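Side-chain contact in aminomethyltransferase (Bartonella henselae, PDB 3GIR), which belongs to the aminomethyltransferase family and pairs a folate-binding-type domain with a C-terminal barrel domain: residues A[118-121]-A[125-128]. Residues are numbered along the deposited sequence; the frame is centred on the assembly and turned at random.
Sequences YLLN and GILD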
ATOM      1  N   TYR A 118       0.605  -3.369  10.643  1.00 17.83           N
ATOM      2  CA  TYR A 118      -0.852  -3.477  10.506  1.00 16.92           C
ATOM      3  C   TYR A 118      -1.555  -3.390  11.831  1.00 18.91           C
ATOM      4  O   TYR A 118      -1.035  -3.839  12.852  1.00 19.88           O
ATOM      5  CB  TYR A 118      -1.246  -4.803   9.780  1.00 18.81           C
ATOM      6  CG  TYR A 118      -0.266  -5.909   9.838  1.00 18.84           C
ATOM      7  CD1 TYR A 118      -0.009  -6.556  11.029  1.00 18.19           C
ATOM      8  CD2 TYR A 118       0.363  -6.394   8.698  1.00 19.47           C
ATOM      9  CE1 TYR A 118       0.879  -7.616  11.071  1.00 19.78           C
ATOM     10  CE2 TYR A 118       1.275  -7.426   8.768  1.00 19.36           C
ATOM     11  CZ  TYR A 118       1.504  -8.032   9.951  1.00 20.62           C
ATOM     12  OH  TYR A 118       2.358  -9.111  10.060  1.00 19.89           O
ATOM     13  N   LEU A 119      -2.737  -2.822  11.789  1.00 18.11           N
ATOM     14  CA  LEU A 119      -3.628  -2.755  12.927  1.00 17.80           C
ATOM     15  C   LEU A 119      -4.422  -4.073  12.931  1.00 17.47           C
ATOM     16  O   LEU A 119      -5.155  -4.350  12.005  1.00 19.13           O
ATOM     17  CB  LEU A 119      -4.554  -1.550  12.730  1.00 19.06           C
ATOM     18  CG  LEU A 119      -5.386  -1.173  13.897  1.00 21.73           C
ATOM     19  CD1 LEU A 119      -4.531  -0.570  15.095  1.00 22.13           C
ATOM     20  CD2 LEU A 119      -6.570  -0.212  13.443  1.00 21.48           C
ATOM     21  N   LEU A 120      -4.318  -4.864  14.000  1.00 17.61           N
ATOM     22  CA  LEU A 120      -5.031  -6.151  14.057  1.00 17.02           C
ATOM     23  C   LEU A 120      -6.198  -6.059  14.974  1.00 19.74           C
ATOM     24  O   LEU A 120      -6.143  -5.321  16.005  1.00 20.08           O
ATOM     25  CB  LEU A 120      -4.065  -7.172  14.605  1.00 18.71           C
ATOM     26  CG  LEU A 120      -2.831  -7.427  13.830  1.00 19.57           C
ATOM     27  CD1 LEU A 120      -2.065  -8.510  14.601  1.00 22.48           C
ATOM     28  CD2 LEU A 120      -3.057  -7.850  12.378  1.00 20.21           C
ATOM     29  N   ASN A 121      -7.246  -6.806  14.648  1.00 19.45           N
ATOM     30  CA  ASN A 121      -8.321  -7.043  15.616  1.00 20.72           C
ATOM     31  C   ASN A 121      -7.974  -8.178  16.564  1.00 20.05           C
ATOM     32  O   ASN A 121      -6.890  -8.750  16.491  1.00 20.48           O
ATOM     33  CB  ASN A 121      -9.646  -7.239  14.925  1.00 20.36           C
ATOM     34  CG  ASN A 121      -9.733  -8.518  14.082  1.00 19.40           C
ATOM     35  OD1 ASN A 121      -9.076  -9.484  14.343  1.00 21.47           O
ATOM     36  ND2 ASN A 121     -10.577  -8.465  13.066  1.00 24.72           N
ATOM     37  N   GLY A 125      -7.194 -10.536  12.571  1.00 20.48           N
ATOM     38  CA  GLY A 125      -7.521 -10.064  11.239  1.00 20.25           C
ATOM     39  C   GLY A 125      -6.974  -8.657  11.045  1.00 19.15           C
ATOM     40  O   GLY A 125      -6.753  -7.899  11.997  1.00 18.23           O
ATOM     41  N   ILE A 126      -6.704  -8.309   9.790  1.00 18.82           N
ATOM     42  CA  ILE A 126      -6.057  -7.041   9.472  1.00 17.58           C
ATOM     43  C   ILE A 126      -7.090  -5.960   9.262  1.00 18.30           C
ATOM     44  O   ILE A 126      -7.785  -5.889   8.230  1.00 16.82           O
ATOM     45  CB  ILE A 126      -5.126  -7.183   8.254  1.00 18.27           C
ATOM     46  CG1 ILE A 126      -3.962  -8.141   8.532  1.00 17.67           C
ATOM     47  CG2 ILE A 126      -4.486  -5.764   7.850  1.00 16.96           C
ATOM     48  CD1 ILE A 126      -3.223  -8.591   7.273  1.00 19.13           C
ATOM     49  N   LEU A 127      -7.230  -5.054  10.246  1.00 16.86           N
ATOM     50  CA  LEU A 127      -8.140  -3.906  10.097  1.00 17.40           C
ATOM     51  C   LEU A 127      -7.631  -2.920   9.014  1.00 17.98           C
ATOM     52  O   LEU A 127      -8.431  -2.315   8.313  1.00 18.17           O
ATOM     53  CB  LEU A 127      -8.235  -3.133  11.430  1.00 17.23           C
ATOM     54  CG  LEU A 127      -8.884  -4.002  12.541  1.00 18.61           C
ATOM     55  CD1 LEU A 127      -8.725  -3.394  13.978  1.00 20.79           C
ATOM     56  CD2 LEU A 127     -10.416  -4.127  12.187  1.00 21.80           C
ATOM     57  N   ASP A 128      -6.321  -2.749   8.938  1.00 18.25           N
ATOM     58  CA  ASP A 128      -5.655  -1.884   7.952  1.00 17.64           C
ATOM     59  C   ASP A 128      -4.193  -2.189   7.968  1.00 18.19           C
ATOM     60  O   ASP A 128      -3.630  -2.553   9.001  1.00 18.11           O
ATOM     61  CB  ASP A 128      -5.874  -0.385   8.210  1.00 18.14           C
ATOM     62  CG  ASP A 128      -5.753   0.474   6.916  1.00 21.03           C
ATOM     63  OD1 ASP A 128      -5.666  -0.163   5.836  1.00 23.93           O
ATOM     64  OD2 ASP A 128      -5.595   1.725   7.051  1.00 20.79           O
TER
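The closing end of the beta hairpin made by strands 114-120 and 126-136, within the family's folate-binding domain, is laced by four hydrogen bonds between 118-121 and 125-128. Nearest the turn, Asn121 N donates to Gly125 O at 2.9 Å. The Asn121 side chain returns the grip: with CG set between its own backbone N and carbonyl carbon (chi1 67°), OD1 swings back to accept Gly125 N at 2.8 Å. This donor sits well above the plane of the amide, 48° out of it, and the same OD1 also takes Arg123 N from inside the turn. Further along, Leu119 faces two residues: its O accepts Leu127 N at 2.8 Å, while its N donates to Asp128 O at 2.9 Å. The extra residue, with Leu127 in a helical conformation, makes a beta bulge where the second strand changes direction. Leu127 consequently points at the first strand; its CB rests 3.4 Å from Leu119 O and its CD1 reaches across to Leu119 CD2 (3.9 Å) and Asn121 N. Helix 149-159 covers this pair, Asp152 and Leu156 against Leu119 and Arg159 against both leucines. On the other face, Leu120 CD2 lies obliquely across Ile126 CG1 at 4.0 Å, and Ile126 CG2 meets Tyr118 CB at 3.9 Å; the tyrosine hydroxyl hydrogen-bonds to Leu278 O. Asp128 turns its carboxylate from the hairpin, OD2 accepting Asn145 N. Backbone bonds thus set the register, the two of Leu119 spanning the bulge, while Asn121 OD1, gripped by the amides of Gly125 and Arg123, holds the turn against the end of the first strand.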